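Local structure of ABC transporter substrate-binding protein (6TFX) at residues L39-P44 against A187-G192; A54-S59 against P75-Q80; Q114-V119 against V124-T129; K154-D159 against R163-G168. The protein binds the mannityl-opine mannopinic acid as the periplasmic solute-binding component of an ABC transporter and probably delivers it for import. All coordinates share one frame; numbering follows the deposited sequence. Where two conformers were deposited one is given.

Interaction 1 (L39-P44 against A187-G192)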
loop_
_atom_site.group_PDB
_atom_site.type_symbol
_atom_site.label_atom_id
_atom_site.label_comp_id
_atom_site.label_asym_id
_atom_site.label_seq_id
_atom_site.Cartn_x
_atom_site.Cartn_y
_atom_site.Cartn_z
ATOM N N LEU A 39 9.326 15.397 5.069
ATOM C CA LEU A 39 10.296 15.924 6.045
ATOM C C LEU A 39 11.486 14.957 6.177
ATOM O O LEU A 39 12.641 15.381 6.220
ATOM C CB LEU A 39 9.628 16.076 7.403
ATOM C CG LEU A 39 8.713 17.311 7.542
ATOM C CD1 LEU A 39 7.868 17.220 8.816
ATOM C CD2 LEU A 39 9.531 18.604 7.549
ATOM N N VAL A 40 11.187 13.654 6.235
ATOM C CA VAL A 40 12.212 12.590 6.366
ATOM C C VAL A 40 11.889 11.507 5.348
ATOM O O VAL A 40 10.809 11.528 4.755
ATOM C CB VAL A 40 12.272 12.034 7.823
ATOM C CG1 VAL A 40 12.655 13.130 8.813
ATOM C CG2 VAL A 40 10.931 11.410 8.247
ATOM N N ARG A 41 12.791 10.526 5.153
ATOM C CA ARG A 41 12.424 9.527 4.173
ATOM C C ARG A 41 13.002 8.202 4.553
ATOM O O ARG A 41 13.997 8.150 5.265
ATOM C CB ARG A 41 12.979 9.923 2.786
ATOM C CG ARG A 41 14.530 9.910 2.717
ATOM C CD ARG A 41 14.951 10.003 1.271
ATOM N NE ARG A 41 16.396 9.942 1.088
ATOM C CZ ARG A 41 16.971 9.996 -0.104
ATOM N NH1 ARG A 41 16.224 10.090 -1.206
ATOM N NH2 ARG A 41 18.295 9.955 -0.212
ATOM N N PHE A 42 12.425 7.139 4.030
ATOM C CA PHE A 42 13.031 5.820 4.145
ATOM C C PHE A 42 14.324 5.903 3.293
ATOM O O PHE A 42 14.367 6.624 2.288
ATOM C CB PHE A 42 12.122 4.795 3.464
ATOM C CG PHE A 42 10.963 4.435 4.353
ATOM C CD1 PHE A 42 9.815 5.224 4.382
ATOM C CD2 PHE A 42 10.988 3.274 5.105
ATOM C CE1 PHE A 42 8.744 4.895 5.230
ATOM C CE2 PHE A 42 9.914 2.938 5.942
ATOM C CZ PHE A 42 8.818 3.767 6.019
ATOM N N ALA A 43 15.372 5.159 3.670
ATOM C CA ALA A 43 16.559 5.143 2.826
ATOM C C ALA A 43 16.154 4.534 1.490
ATOM O O ALA A 43 15.425 3.528 1.474
ATOM C CB ALA A 43 17.628 4.256 3.458
ATOM N N PRO A 44 16.635 5.090 0.364
ATOM C CA PRO A 44 16.327 4.473 -0.939
ATOM C C PRO A 44 16.710 2.986 -0.922
ATOM O O PRO A 44 17.826 2.615 -0.501
ATOM C CB PRO A 44 17.188 5.271 -1.915
ATOM C CG PRO A 44 17.298 6.647 -1.254
ATOM C CD PRO A 44 17.463 6.303 0.215
ATOM N N ALA A 187 15.432 19.446 -12.778
ATOM C CA ALA A 187 16.806 19.978 -12.898
ATOM C C ALA A 187 17.344 20.670 -11.620
ATOM O O ALA A 187 18.565 20.784 -11.446
ATOM C CB ALA A 187 16.898 20.928 -14.092
ATOM N N GLU A 188 16.440 21.118 -10.740
ATOM C CA GLU A 188 16.795 21.822 -9.515
ATOM C C GLU A 188 16.672 20.929 -8.291
ATOM O O GLU A 188 16.783 21.446 -7.182
ATOM C CB GLU A 188 15.917 23.073 -9.323
ATOM C CG GLU A 188 16.124 24.146 -10.382
ATOM C CD GLU A 188 15.599 25.510 -9.980
ATOM O OE1 GLU A 188 14.384 25.623 -9.693
ATOM O OE2 GLU A 188 16.405 26.467 -9.949
ATOM N N TYR A 189 16.507 19.586 -8.477
ATOM C CA TYR A 189 16.372 18.681 -7.329
ATOM C C TYR A 189 17.519 18.930 -6.349
ATOM O O TYR A 189 18.672 19.024 -6.768
ATOM C CB TYR A 189 16.300 17.216 -7.774
ATOM C CG TYR A 189 16.052 16.291 -6.606
ATOM C CD1 TYR A 189 14.928 16.445 -5.792
ATOM C CD2 TYR A 189 16.947 15.271 -6.298
ATOM C CE1 TYR A 189 14.692 15.598 -4.711
ATOM C CE2 TYR A 189 16.729 14.428 -5.207
ATOM C CZ TYR A 189 15.596 14.591 -4.423
ATOM O OH TYR A 189 15.415 13.783 -3.334
ATOM N N PHE A 190 17.197 19.119 -5.062
ATOM C CA PHE A 190 18.176 19.528 -4.066
ATOM C C PHE A 190 19.378 18.576 -3.872
ATOM O O PHE A 190 20.426 19.039 -3.422
ATOM C CB PHE A 190 17.509 19.838 -2.735
ATOM C CG PHE A 190 17.031 18.656 -1.937
ATOM C CD1 PHE A 190 15.759 18.138 -2.131
ATOM C CD2 PHE A 190 17.817 18.116 -0.928
ATOM C CE1 PHE A 190 15.291 17.077 -1.347
ATOM C CE2 PHE A 190 17.347 17.050 -0.148
ATOM C CZ PHE A 190 16.094 16.542 -0.364
ATOM N N ARG A 191 19.247 17.275 -4.220
ATOM C CA ARG A 191 20.373 16.328 -4.046
ATOM C C ARG A 191 21.225 16.266 -5.298
ATOM O O ARG A 191 22.236 15.564 -5.314
ATOM C CB ARG A 191 19.879 14.916 -3.699
ATOM C CG ARG A 191 19.035 14.838 -2.440
ATOM C CD ARG A 191 18.635 13.398 -2.134
ATOM N NE ARG A 191 17.633 13.326 -1.067
ATOM C CZ ARG A 191 17.922 13.226 0.227
ATOM N NH1 ARG A 191 19.191 13.147 0.631
ATOM N NH2 ARG A 191 16.951 13.182 1.125
ATOM N N GLY A 192 20.810 16.993 -6.331
ATOM C CA GLY A 192 21.499 17.025 -7.615
ATOM C C GLY A 192 20.567 16.621 -8.735
ATOM O O GLY A 192 19.595 15.879 -8.521
HETATM O O HOH W 1 15.941 11.210 -3.908
#
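Tyr-189 OH is bonded directly by Arg-191 and reaches Arg-41 through one water. Arg-191 NE donates to it across 3.2 Å, with the oxygen only 4° out of the guanidinium plane although the N-H...O angle is a bent 136°. The water, 2.7 Å from Tyr-189 OH, continues the link by taking a weak bond from Arg-41 NH1. The main contact is a stack of two guanidinium groups. Arg-41 and Arg-191 arrive from opposite directions with extended chains, and their planar ends lie flat on one another, centres 3.4 Å apart and planes within 1° of parallel. Arg-191 CZ sits over the centre of the Arg-41 group, whose other face carries Pro-44 CG toward its rim. Phe-190 CE2 lies over the rim of the remaining face of Arg-191, so the pile runs from proline through two arginines to an aromatic ring. Arg-41 NE approaches Arg-191 NH2 to 3.3 Å, a pairing of two donors that cannot be a hydrogen bond. Glu-53 forms a salt bridge with Arg-41 and Asp-55 one with Arg-191, which would be expected to offset the repulsion. On the far segment, Gly-192 N bonds Tyr-189 O at 3.0 Å, closing the type I beta turn that presents Arg-191. The whole is a parallel guanidinium stack, with a salt-bridged acid beside each arginine, between strand 40-41 and the loop joining strands 180-185 and 198-203.

Interaction 2 (A54-S59 against P75-Q80)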
loop_
_atom_site.group_PDB
_atom_site.type_symbol
_atom_site.label_atom_id
_atom_site.label_comp_id
_atom_site.label_asym_id
_atom_site.label_seq_id
_atom_site.Cartn_x
_atom_site.Cartn_y
_atom_site.Cartn_z
ATOM N N ALA A 54 17.204 12.074 6.945
ATOM C CA ALA A 54 16.774 13.429 6.557
ATOM C C ALA A 54 16.303 13.519 5.078
ATOM O O ALA A 54 16.878 12.871 4.197
ATOM C CB ALA A 54 17.925 14.399 6.756
ATOM N N ASP A 55 15.299 14.373 4.804
ATOM C CA ASP A 55 14.832 14.637 3.420
ATOM C C ASP A 55 14.678 16.178 3.373
ATOM O O ASP A 55 15.696 16.872 3.430
ATOM C CB ASP A 55 13.521 13.892 3.082
ATOM C CG ASP A 55 13.226 13.710 1.590
ATOM O OD1 ASP A 55 14.156 13.900 0.768
ATOM O OD2 ASP A 55 12.053 13.362 1.241
ATOM N N LEU A 56 13.441 16.723 3.412
ATOM C CA LEU A 56 13.293 18.194 3.453
ATOM C C LEU A 56 13.883 18.761 4.756
ATOM O O LEU A 56 14.480 19.845 4.745
ATOM C CB LEU A 56 11.820 18.574 3.335
ATOM C CG LEU A 56 11.467 20.034 3.599
ATOM C CD1 LEU A 56 12.093 20.990 2.533
ATOM C CD2 LEU A 56 9.967 20.186 3.617
ATOM N N ALA A 57 13.682 18.038 5.888
ATOM C CA ALA A 57 14.254 18.456 7.183
ATOM C C ALA A 57 15.729 18.072 7.219
ATOM O O ALA A 57 16.048 16.903 7.013
ATOM C CB ALA A 57 13.539 17.774 8.333
ATOM N N GLU A 58 16.620 19.024 7.497
ATOM C CA GLU A 58 18.040 18.665 7.586
ATOM C C GLU A 58 18.362 18.101 8.988
ATOM O O GLU A 58 19.315 17.338 9.141
ATOM C CB GLU A 58 18.950 19.854 7.237
ATOM C CG GLU A 58 18.734 21.084 8.098
ATOM C CD GLU A 58 19.589 22.284 7.732
ATOM O OE1 GLU A 58 20.322 22.213 6.719
ATOM O OE2 GLU A 58 19.517 23.301 8.458
ATOM N N SER A 59 17.565 18.492 10.008
ATOM C CA SER A 59 17.762 18.030 11.385
ATOM C C SER A 59 16.466 18.188 12.162
ATOM O O SER A 59 15.552 18.893 11.725
ATOM C CB SER A 59 18.875 18.828 12.073
ATOM O OG SER A 59 18.507 20.182 12.268
ATOM N N PRO A 75 17.350 25.025 3.616
ATOM C CA PRO A 75 16.900 26.377 3.125
ATOM C C PRO A 75 16.315 26.650 1.683
ATOM O O PRO A 75 15.334 27.387 1.573
ATOM C CB PRO A 75 18.170 27.239 3.276
ATOM C CG PRO A 75 19.309 26.263 3.464
ATOM C CD PRO A 75 18.706 25.104 4.191
ATOM N N ASP A 76 17.013 26.229 0.621
ATOM C CA ASP A 76 16.919 26.287 -0.831
ATOM C C ASP A 76 16.436 25.000 -1.519
ATOM O O ASP A 76 16.923 24.682 -2.607
ATOM C CB ASP A 76 18.293 26.732 -1.409
ATOM C CG ASP A 76 18.819 28.048 -0.840
ATOM O OD1 ASP A 76 18.027 29.027 -0.762
ATOM O OD2 ASP A 76 20.024 28.102 -0.477
ATOM N N VAL A 77 15.444 24.289 -0.929
ATOM C CA VAL A 77 14.817 23.149 -1.602
ATOM C C VAL A 77 13.759 23.825 -2.454
ATOM O O VAL A 77 12.956 24.596 -1.926
ATOM C CB VAL A 77 14.173 22.106 -0.662
ATOM C CG1 VAL A 77 13.391 21.057 -1.457
ATOM C CG2 VAL A 77 15.226 21.435 0.213
ATOM N N LYS A 78 13.793 23.593 -3.754
ATOM C CA LYS A 78 12.866 24.244 -4.667
ATOM C C LYS A 78 11.718 23.337 -5.092
ATOM O O LYS A 78 11.933 22.156 -5.419
ATOM C CB LYS A 78 13.597 24.689 -5.955
ATOM C CG LYS A 78 14.914 25.431 -5.747
ATOM C CD LYS A 78 14.735 26.889 -5.387
ATOM C CE LYS A 78 16.084 27.523 -5.155
ATOM N NZ LYS A 78 15.957 28.887 -4.586
ATOM N N TRP A 79 10.519 23.919 -5.196
ATOM C CA TRP A 79 9.395 23.196 -5.751
ATOM C C TRP A 79 9.640 23.055 -7.248
ATOM O O TRP A 79 10.311 23.893 -7.839
ATOM C CB TRP A 79 8.097 24.002 -5.571
ATOM C CG TRP A 79 7.575 23.999 -4.167
ATOM C CD1 TRP A 79 7.430 25.074 -3.339
ATOM C CD2 TRP A 79 7.064 22.858 -3.447
ATOM N NE1 TRP A 79 6.841 24.676 -2.149
ATOM C CE2 TRP A 79 6.642 23.316 -2.179
ATOM C CE3 TRP A 79 6.951 21.484 -3.745
ATOM C CZ2 TRP A 79 6.126 22.444 -1.198
ATOM C CZ3 TRP A 79 6.431 20.624 -2.784
ATOM C CH2 TRP A 79 6.011 21.110 -1.533
ATOM N N GLN A 80 9.041 22.037 -7.863
ATOM C CA GLN A 80 9.065 21.907 -9.318
ATOM C C GLN A 80 8.212 23.048 -9.910
ATOM O O GLN A 80 7.374 23.610 -9.212
ATOM C CB GLN A 80 8.366 20.610 -9.710
ATOM C CG GLN A 80 9.208 19.364 -9.389
ATOM C CD GLN A 80 8.367 18.140 -9.131
ATOM O OE1 GLN A 80 7.152 18.112 -9.374
ATOM N NE2 GLN A 80 9.002 17.106 -8.573
#
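A single methyl group, Leu-56 CD1, faces all three outer carbons of Val-77 and makes most of this contact, and no hydrogen bond joins the two segments. Leu-56 CD1 lies 3.9 Å from Val-77 CG2, with Val-77 CB and CG1 slightly farther, so it rests against the fork of the valine and not on one branch alone. The two side chains meet at a slant. The CA atoms of Leu-56 and Val-77 are 7.2 Å apart, a separation that the side chains span. With CG anti to the backbone N (chi1 170°), the leucine bends its end closer to Val-77 than its CB direction alone would bring it. Near the surface a second, looser contact forms: Glu-58 OE1 stands 4.2 Å from Pro-75 CD, the two side chains crossing at about a right angle. This is a van der Waals approach, and only 117 Å² is buried in all. Leu-56 also touches Leu-73 and Phe-167, which places its end in an apolar cluster. Beside it, Glu-58 and Ser-59 both face Lys-72, the signature of a classic beta bulge at the start of the antiparallel pairing of strands 57-62 and 68-73.

Interaction 3 (Q114-V119 against V124-T129)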
loop_
_atom_site.group_PDB
_atom_site.type_symbol
_atom_site.label_atom_id
_atom_site.label_comp_id
_atom_site.label_asym_id
_atom_site.label_seq_id
_atom_site.Cartn_x
_atom_site.Cartn_y
_atom_site.Cartn_z
ATOM N N GLN A 114 -1.463 17.079 17.610
ATOM C CA GLN A 114 -2.316 18.135 18.154
ATOM C C GLN A 114 -2.225 19.369 17.249
ATOM O O GLN A 114 -3.254 19.910 16.835
ATOM C CB GLN A 114 -1.894 18.495 19.586
ATOM C CG GLN A 114 -2.875 19.441 20.230
ATOM C CD GLN A 114 -2.293 20.196 21.399
ATOM O OE1 GLN A 114 -1.461 19.682 22.153
ATOM N NE2 GLN A 114 -2.747 21.440 21.570
ATOM N N LYS A 115 -0.983 19.836 16.974
ATOM C CA LYS A 115 -0.812 20.996 16.108
ATOM C C LYS A 115 0.491 20.956 15.338
ATOM O O LYS A 115 1.423 20.241 15.713
ATOM C CB LYS A 115 -1.000 22.327 16.859
ATOM C CG LYS A 115 -0.311 22.413 18.193
ATOM C CD LYS A 115 -0.813 23.606 19.017
ATOM C CE LYS A 115 0.057 23.792 20.232
ATOM N NZ LYS A 115 -0.387 24.955 21.050
ATOM N N VAL A 116 0.520 21.699 14.218
ATOM C CA VAL A 116 1.702 21.827 13.356
ATOM C C VAL A 116 1.805 23.332 13.143
ATOM O O VAL A 116 0.847 23.959 12.655
ATOM C CB VAL A 116 1.556 21.066 12.013
ATOM C CG1 VAL A 116 2.865 21.136 11.221
ATOM C CG2 VAL A 116 1.153 19.605 12.252
ATOM N N GLU A 117 2.953 23.905 13.517
ATOM C CA GLU A 117 3.146 25.358 13.465
ATOM C C GLU A 117 4.441 25.764 12.778
ATOM O O GLU A 117 5.468 25.108 12.947
ATOM C CB GLU A 117 3.159 25.932 14.896
ATOM C CG GLU A 117 1.869 25.677 15.661
ATOM C CD GLU A 117 1.898 26.020 17.135
ATOM O OE1 GLU A 117 2.689 25.402 17.887
ATOM O OE2 GLU A 117 1.104 26.898 17.542
ATOM N N ALA A 118 4.391 26.890 12.040
ATOM C CA ALA A 118 5.567 27.451 11.390
ATOM C C ALA A 118 6.164 28.444 12.383
ATOM O O ALA A 118 5.569 29.509 12.617
ATOM C CB ALA A 118 5.159 28.170 10.105
ATOM N N VAL A 119 7.300 28.086 13.002
ATOM C CA VAL A 119 7.975 28.958 13.989
ATOM C C VAL A 119 8.620 30.113 13.210
ATOM O O VAL A 119 8.582 31.266 13.639
ATOM C CB VAL A 119 8.994 28.165 14.840
ATOM C CG1 VAL A 119 9.764 29.081 15.787
ATOM C CG2 VAL A 119 8.290 27.057 15.619
ATOM N N VAL A 124 9.631 24.043 11.699
ATOM C CA VAL A 124 8.290 23.492 11.909
ATOM C C VAL A 124 8.255 22.858 13.299
ATOM O O VAL A 124 9.134 22.057 13.627
ATOM C CB VAL A 124 7.976 22.412 10.829
ATOM C CG1 VAL A 124 6.625 21.742 11.106
ATOM C CG2 VAL A 124 7.991 23.021 9.428
ATOM N N ARG A 125 7.221 23.177 14.082
ATOM C CA ARG A 125 7.046 22.584 15.397
ATOM C C ARG A 125 5.798 21.705 15.328
ATOM O O ARG A 125 4.728 22.189 14.979
ATOM C CB ARG A 125 6.856 23.662 16.464
ATOM C CG ARG A 125 6.653 23.113 17.889
ATOM C CD ARG A 125 6.306 24.225 18.883
ATOM N NE ARG A 125 7.378 25.207 18.986
ATOM C CZ ARG A 125 7.211 26.465 19.384
ATOM N NH1 ARG A 125 6.004 26.909 19.719
ATOM N NH2 ARG A 125 8.250 27.291 19.443
ATOM N N ILE A 126 5.947 20.421 15.668
ATOM C CA ILE A 126 4.817 19.482 15.696
ATOM C C ILE A 126 4.596 19.116 17.168
ATOM O O ILE A 126 5.519 18.649 17.831
ATOM C CB ILE A 126 5.114 18.212 14.857
ATOM C CG1 ILE A 126 5.350 18.604 13.372
ATOM C CG2 ILE A 126 3.980 17.181 15.003
ATOM C CD1 ILE A 126 5.829 17.488 12.490
ATOM N N THR A 127 3.383 19.349 17.666
ATOM C CA THR A 127 3.042 19.030 19.051
ATOM C C THR A 127 2.076 17.850 18.981
ATOM O O THR A 127 1.130 17.853 18.178
ATOM C CB THR A 127 2.365 20.246 19.722
ATOM O OG1 THR A 127 3.274 21.351 19.697
ATOM C CG2 THR A 127 1.948 19.960 21.186
ATOM N N LEU A 128 2.315 16.856 19.851
ATOM C CA LEU A 128 1.529 15.627 19.917
ATOM C C LEU A 128 0.643 15.622 21.145
ATOM O O LEU A 128 1.002 16.218 22.166
ATOM C CB LEU A 128 2.478 14.401 19.989
ATOM C CG LEU A 128 3.556 14.338 18.890
ATOM C CD1 LEU A 128 4.482 13.123 19.101
ATOM C CD2 LEU A 128 2.935 14.297 17.515
ATOM N N THR A 129 -0.468 14.874 21.062
ATOM C CA THR A 129 -1.376 14.713 22.212
ATOM C C THR A 129 -0.809 13.657 23.183
ATOM O O THR A 129 -1.266 13.568 24.318
ATOM C CB THR A 129 -2.783 14.296 21.744
ATOM O OG1 THR A 129 -2.733 12.973 21.204
ATOM C CG2 THR A 129 -3.375 15.251 20.733
HETATM O O HOH W 2 3.208 22.788 17.402
HETATM O O HOH W 3 3.470 25.623 20.440
#
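Strands 114-118 and 124-128 run antiparallel, their axes 4.7 Å apart at 168°, with Lys-115/Thr-127 and Glu-117/Arg-125 as hydrogen-bonded pairs. At one end Thr-127 O accepts from two successive amides, Gln-114 N at 2.8 Å and Lys-115 N at 3.1 Å, both tilted from the carbonyl plane; this is a classic beta bulge. On the face bearing Val-116, Val-124 and Ile-126, Val-116 CG1 does the touching: it meets Val-124 CG1 obliquely at 3.8 Å and lies alongside Ile-126 CG1. Lys-115, Glu-117, Arg-125 and Thr-127 make the other face. Lys-115 CG packs beside Thr-127 CB, and Val-119, at the corner of the chain, lays CG2 over one face of the Arg-125 guanidinium, offset toward its rim. Arg-125 bends at chi3 (-62°), yet its NH1 remains 4.1 Å from Glu-117 OE1, with the carboxylate and guanidinium planes 76° apart. Two waters intervene, each donating to Glu-117 OE1 over 2.7 Å. One takes a bond from Arg-125 NH1; the other also donates to Arg-125 O and accepts from Thr-127 OG1. The hairpin is thus apolar where Val-124 and Ala-118 meet helix 88-98, while Glu-117 and Arg-125, linked by water-relayed hydrogen bonds, probably attract each other less than a direct ion pair would.

Interaction 4 (K154-D159 against R163-G168)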
loop_
_atom_site.group_PDB
_atom_site.type_symbol
_atom_site.label_atom_id
_atom_site.label_comp_id
_atom_site.label_asym_id
_atom_site.label_seq_id
_atom_site.Cartn_x
_atom_site.Cartn_y
_atom_site.Cartn_z
ATOM N N LYS A 154 -3.934 25.166 -3.416
ATOM C CA LYS A 154 -5.018 26.158 -3.235
ATOM C C LYS A 154 -5.618 26.605 -4.543
ATOM O O LYS A 154 -6.827 26.809 -4.608
ATOM C CB LYS A 154 -4.534 27.369 -2.422
ATOM C CG LYS A 154 -4.598 27.103 -0.915
ATOM C CD LYS A 154 -4.245 28.341 -0.086
ATOM C CE LYS A 154 -4.789 28.261 1.327
ATOM N NZ LYS A 154 -4.141 27.197 2.131
ATOM N N GLU A 155 -4.779 26.766 -5.587
ATOM C CA GLU A 155 -5.262 27.175 -6.897
ATOM C C GLU A 155 -5.818 26.015 -7.693
ATOM O O GLU A 155 -6.961 26.099 -8.145
ATOM C CB GLU A 155 -4.162 27.881 -7.724
ATOM C CG GLU A 155 -4.593 28.293 -9.137
ATOM C CD GLU A 155 -5.897 29.062 -9.276
ATOM O OE1 GLU A 155 -6.130 29.983 -8.458
ATOM O OE2 GLU A 155 -6.686 28.743 -10.201
ATOM N N ARG A 156 -5.009 24.959 -7.909
ATOM C CA ARG A 156 -5.399 23.849 -8.784
ATOM C C ARG A 156 -6.593 23.062 -8.282
ATOM O O ARG A 156 -7.380 22.562 -9.102
ATOM C CB ARG A 156 -4.219 22.942 -9.086
ATOM C CG ARG A 156 -3.151 23.694 -9.871
ATOM C CD ARG A 156 -1.930 22.871 -10.214
ATOM N NE ARG A 156 -0.889 23.734 -10.792
ATOM C CZ ARG A 156 0.155 23.287 -11.478
ATOM N NH1 ARG A 156 0.316 21.987 -11.682
ATOM N NH2 ARG A 156 1.044 24.136 -11.972
ATOM N N GLY A 157 -6.735 22.983 -6.961
ATOM C CA GLY A 157 -7.866 22.317 -6.322
ATOM C C GLY A 157 -8.103 20.928 -6.875
ATOM O O GLY A 157 -7.193 20.098 -6.865
ATOM N N ASP A 158 -9.312 20.694 -7.427
ATOM C CA ASP A 158 -9.706 19.401 -8.000
ATOM C C ASP A 158 -8.833 18.938 -9.170
ATOM O O ASP A 158 -8.847 17.746 -9.489
ATOM C CB ASP A 158 -11.199 19.420 -8.400
ATOM C CG ASP A 158 -12.171 19.363 -7.222
ATOM O OD1 ASP A 158 -11.728 19.043 -6.088
ATOM O OD2 ASP A 158 -13.379 19.613 -7.434
ATOM N N ASP A 159 -8.075 19.856 -9.804
ATOM C CA ASP A 159 -7.198 19.502 -10.920
ATOM C C ASP A 159 -5.787 19.124 -10.458
ATOM O O ASP A 159 -5.012 18.588 -11.254
ATOM C CB ASP A 159 -7.131 20.643 -11.947
ATOM C CG ASP A 159 -7.218 20.162 -13.393
ATOM O OD1 ASP A 159 -8.003 19.215 -13.661
ATOM O OD2 ASP A 159 -6.528 20.749 -14.259
ATOM N N ARG A 163 -2.362 17.270 -12.169
ATOM C CA ARG A 163 -1.303 18.251 -12.466
ATOM C C ARG A 163 -0.503 18.438 -11.170
ATOM O O ARG A 163 -0.562 19.514 -10.554
ATOM C CB ARG A 163 -1.917 19.571 -12.941
ATOM C CG ARG A 163 -2.594 19.464 -14.309
ATOM C CD ARG A 163 -3.200 20.788 -14.749
ATOM N NE ARG A 163 -2.200 21.853 -14.859
ATOM C CZ ARG A 163 -2.361 23.086 -14.388
ATOM N NH1 ARG A 163 -3.492 23.434 -13.782
ATOM N NH2 ARG A 163 -1.399 23.985 -14.529
ATOM N N PRO A 164 0.176 17.368 -10.688
ATOM C CA PRO A 164 0.844 17.455 -9.382
ATOM C C PRO A 164 2.098 18.306 -9.408
ATOM O O PRO A 164 2.736 18.458 -10.463
ATOM C CB PRO A 164 1.201 15.996 -9.080
ATOM C CG PRO A 164 1.420 15.386 -10.430
ATOM C CD PRO A 164 0.344 16.016 -11.278
ATOM N N VAL A 165 2.475 18.816 -8.226
ATOM C CA VAL A 165 3.687 19.616 -8.068
ATOM C C VAL A 165 4.343 19.134 -6.800
ATOM O O VAL A 165 3.734 19.210 -5.738
ATOM C CB VAL A 165 3.404 21.133 -7.949
ATOM C CG1 VAL A 165 4.708 21.913 -7.741
ATOM C CG2 VAL A 165 2.642 21.655 -9.167
ATOM N N GLY A 166 5.558 18.616 -6.906
ATOM C CA GLY A 166 6.308 18.178 -5.726
ATOM C C GLY A 166 7.715 18.748 -5.724
ATOM O O GLY A 166 8.019 19.627 -6.540
ATOM N N PHE A 167 8.550 18.325 -4.755
ATOM C CA PHE A 167 9.963 18.742 -4.758
ATOM C C PHE A 167 10.886 17.540 -5.001
ATOM O O PHE A 167 12.115 17.658 -4.900
ATOM C CB PHE A 167 10.378 19.552 -3.509
ATOM C CG PHE A 167 10.253 18.850 -2.189
ATOM C CD1 PHE A 167 11.158 17.861 -1.817
ATOM C CD2 PHE A 167 9.283 19.234 -1.275
ATOM C CE1 PHE A 167 11.050 17.230 -0.573
ATOM C CE2 PHE A 167 9.188 18.619 -0.030
ATOM C CZ PHE A 167 10.054 17.599 0.301
ATOM N N GLY A 168 10.281 16.417 -5.366
ATOM C CA GLY A 168 10.972 15.166 -5.673
ATOM C C GLY A 168 11.799 15.255 -6.946
ATOM O O GLY A 168 11.792 16.281 -7.663
#
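Gly-157, the first residue after helix 150-156, leaves helical angles with a positive phi, and the chain passes through a short 3-10 segment before returning as the irregular stretch 163-168. Asp-159 N bonds Arg-156 O within the turn, while Arg-163 N reaches Asp-159 O at 3.1 Å in a weak, strongly bent bond. From the last helical turn Arg-156 extends from CG to NE across the returning chain. Its NH1 donates to Arg-163 O over 2.9 Å, the oxygen close to the guanidinium plane; seen from the acceptor, the donor stands above the carbonyl plane, 48° out of it. A helix C-terminal turn is thus tied to the loop leading into strand 170-176 by an arginine-to-main-chain bond. The same guanidinium is sandwiched. Arg-163 NH2 lies over the centre of one face, 3.5 Å from Arg-156 CZ, and Val-165 CG2 covers the opposite face toward its rim, 3.4 Å from Arg-156 NH1. The two arginine groups stack with centres 3.9 Å apart and planes at 15°, although their side chains cross at about a right angle; the bend of Arg-163 at chi3 (60°) helps lay its end flat. Asp-159 OD2 touches Arg-163 CD at 3.4 Å and sits at the edge of that guanidinium, too far from NH1 for a salt bridge, and may temper the paired positive charge. Arg-156 NH2 also bonds Tyr-83 OH weakly.

How the interactions relate
Interactions 2, 3 and 4 follow one another along the chain, all nested within the loop that interaction 1 closes. Interactions 1 and 2 are closest, their centres about 8 Å apart, and join through the probable bond between Leu-39 and Ala-57 and the packing of Phe-190 and Val-40 on Asp-55. Interaction 4, its centre about 18 Å from that of interaction 2, meets it where Gln-80 bonds Gly-166 and Gly-168; Phe-167 and Gly-168 also touch Tyr-189. Interactions 2 and 3 share the sheet containing strands 57-62, 68-73, 123-128 and 113-118. Interactions 1, 2 and 4 touch one another; interaction 3 meets them only through Leu-39 against Ile-126. All lie away from the opine and magnesium sites.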